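Local coordinates for virulence protein STM3117 (PDB 3HUH) that promotes replication of Salmonella inside host macrophages and may take part in building and modifying the peptidoglycan of the cell wall, at the interface of chains A and B. Numbering follows the deposited sequence. Chains: chain A/B, Virulence protein STM3117.

The interface of chains A and B. Residues chain A 20-22; chain B 91-94, 140.
With its hydroxyl OG1 turned opposite the backbone N (chi1 179°), B:Thr93 points that group at A:Ile20, while A:Ile21, whose CG1 lies opposite its own carbonyl carbon, spreads its two branches over strand 88-93 of chain B. The hydroxyl gives a hydrogen bond of 2.8 Å from B:Thr93 OG1 to the backbone oxygen O of A:Ile20. It comes from above the carbonyl plane, 45° out of it, and so not on a lone pair. The same oxygen is approached by the backbone N of B:Ser94, a weak hydrogen bond of 3.3 Å to A:Ile20 O. A firmer link follows two residues along, where A:Asp22 N donates to B:Ile92 O at 2.8 Å, almost straight at the hydrogen (169°) and nearly in line with the acceptor's C=O. The two backbone bonds, from B:Ser94 N and A:Asp22 N, flank an antiparallel beta bridge between A:Ile21 and B:Thr93, and the threonine hydroxyl adds a side-chain bond. The A:Ile21 side chain packs with both branches: methyl CG2 lies 3.6 Å from B:Phe91 CB, near the root of the phenyl ring rather than over its face, and CD1 at the end of the longer branch sits 4.0 Å from B:Thr93 CB. B:Ile140, on the neighbouring strand 137-142, meets this end at about a right angle, with its CG2 4.2 Å from A:Ile21 CD1. On the opposite face of the paired strands, B:Ser94 OG lies 3.9 Å from A:Ile20 CB. The patch thus pairs the beginning of strand 21-31, and the residue before it, with strand 88-93 of the partner's VOC fold, and its two-fold twin repeats the contact, which probably helps hold the two copies together as a dimer.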
ATOM      1  N   ILE A  20     -15.493  -9.994   3.584  1.00 21.34           N
ATOM      2  CA  ILE A  20     -14.186 -10.562   4.035  1.00 20.95           C
ATOM      3  C   ILE A  20     -13.070 -10.130   3.087  1.00 20.00           C
ATOM      4  O   ILE A  20     -13.113 -10.436   1.894  1.00 18.93           O
ATOM      5  CB  ILE A  20     -14.228 -12.108   4.067  1.00 23.91           C
ATOM      6  CG1 ILE A  20     -15.266 -12.587   5.091  1.00 25.82           C
ATOM      7  CG2 ILE A  20     -12.843 -12.661   4.408  1.00 25.76           C
ATOM      8  CD1 ILE A  20     -14.916 -12.263   6.523  1.00 28.84           C
ATOM      9  N   ILE A  21     -12.087  -9.411   3.627  1.00 20.24           N
ATOM     10  CA  ILE A  21     -10.944  -8.933   2.847  1.00 20.31           C
ATOM     11  C   ILE A  21      -9.790  -9.902   3.040  1.00 20.25           C
ATOM     12  O   ILE A  21      -9.418 -10.222   4.169  1.00 19.79           O
ATOM     13  CB  ILE A  21     -10.476  -7.530   3.297  1.00 21.93           C
ATOM     14  CG1 ILE A  21     -11.615  -6.515   3.151  1.00 25.16           C
ATOM     15  CG2 ILE A  21      -9.249  -7.115   2.485  1.00 20.15           C
ATOM     16  CD1 ILE A  21     -12.248  -6.479   1.781  1.00 23.65           C
ATOM     17  N   ASP A  22      -9.217 -10.345   1.928  1.00 20.30           N
ATOM     18  CA  ASP A  22      -8.129 -11.313   1.948  1.00 22.38           C
ATOM     19  C   ASP A  22      -6.713 -10.743   1.937  1.00 21.42           C
ATOM     20  O   ASP A  22      -5.838 -11.218   2.662  1.00 20.67           O
ATOM     21  CB  ASP A  22      -8.275 -12.252   0.751  1.00 24.38           C
ATOM     22  CG  ASP A  22      -7.153 -13.263   0.668  1.00 28.88           C
ATOM     23  OD1 ASP A  22      -7.148 -14.211   1.479  1.00 32.15           O
ATOM     24  OD2 ASP A  22      -6.270 -13.107  -0.203  1.00 30.82           O
TER
ATOM     25  N   PHE B  91      -7.971  -3.718  -2.194  1.00 15.07           N
ATOM     26  CA  PHE B  91      -8.060  -4.933  -1.392  1.00 15.68           C
ATOM     27  C   PHE B  91      -8.900  -5.963  -2.134  1.00 16.04           C
ATOM     28  O   PHE B  91      -9.900  -5.616  -2.765  1.00 16.74           O
ATOM     29  CB  PHE B  91      -8.757  -4.655  -0.054  1.00 15.58           C
ATOM     30  CG  PHE B  91      -8.077  -3.623   0.789  1.00 16.23           C
ATOM     31  CD1 PHE B  91      -6.915  -3.933   1.484  1.00 17.68           C
ATOM     32  CD2 PHE B  91      -8.603  -2.341   0.895  1.00 18.28           C
ATOM     33  CE1 PHE B  91      -6.283  -2.976   2.279  1.00 18.87           C
ATOM     34  CE2 PHE B  91      -7.980  -1.378   1.685  1.00 19.84           C
ATOM     35  CZ  PHE B  91      -6.817  -1.697   2.380  1.00 19.15           C
ATOM     36  N   ILE B  92      -8.503  -7.224  -2.030  1.00 15.31           N
ATOM     37  CA  ILE B  92      -9.245  -8.310  -2.657  1.00 16.09           C
ATOM     38  C   ILE B  92     -10.214  -8.934  -1.653  1.00 17.05           C
ATOM     39  O   ILE B  92      -9.849  -9.220  -0.506  1.00 15.82           O
ATOM     40  CB  ILE B  92      -8.306  -9.419  -3.175  1.00 16.19           C
ATOM     41  CG1 ILE B  92      -7.417  -8.860  -4.285  1.00 15.40           C
ATOM     42  CG2 ILE B  92      -9.127 -10.617  -3.665  1.00 16.87           C
ATOM     43  CD1 ILE B  92      -8.182  -8.262  -5.432  1.00 15.86           C
ATOM     44  N   THR B  93     -11.450  -9.142  -2.087  1.00 17.71           N
ATOM     45  CA  THR B  93     -12.453  -9.753  -1.230  1.00 20.06           C
ATOM     46  C   THR B  93     -12.886 -11.070  -1.861  1.00 20.33           C
ATOM     47  O   THR B  93     -12.817 -11.239  -3.076  1.00 20.16           O
ATOM     48  CB  THR B  93     -13.697  -8.840  -1.052  1.00 20.27           C
ATOM     49  OG1 THR B  93     -14.656  -9.500  -0.216  1.00 22.17           O
ATOM     50  CG2 THR B  93     -14.345  -8.527  -2.400  1.00 21.68           C
ATOM     51  N   SER B  94     -13.311 -12.005  -1.019  1.00 23.29           N
ATOM     52  CA  SER B  94     -13.780 -13.302  -1.479  1.00 25.54           C
ATOM     53  C   SER B  94     -15.306 -13.268  -1.475  1.00 26.58           C
ATOM     54  O   SER B  94     -15.968 -14.207  -1.919  1.00 28.33           O
ATOM     55  CB  SER B  94     -13.268 -14.407  -0.549  1.00 26.30           C
ATOM     56  OG  SER B  94     -13.479 -14.065   0.812  1.00 27.87           O
ATOM     57  N   ILE B 140     -12.229  -1.946  -3.594  1.00 15.46           N
ATOM     58  CA  ILE B 140     -12.509  -3.292  -3.099  1.00 14.92           C
ATOM     59  C   ILE B 140     -12.844  -4.099  -4.341  1.00 16.25           C
ATOM     60  O   ILE B 140     -13.752  -3.745  -5.093  1.00 16.09           O
ATOM     61  CB  ILE B 140     -13.683  -3.289  -2.097  1.00 15.56           C
ATOM     62  CG1 ILE B 140     -13.339  -2.354  -0.928  1.00 17.48           C
ATOM     63  CG2 ILE B 140     -13.938  -4.704  -1.588  1.00 16.25           C
ATOM     64  CD1 ILE B 140     -14.509  -1.987  -0.027  1.00 16.36           C
TER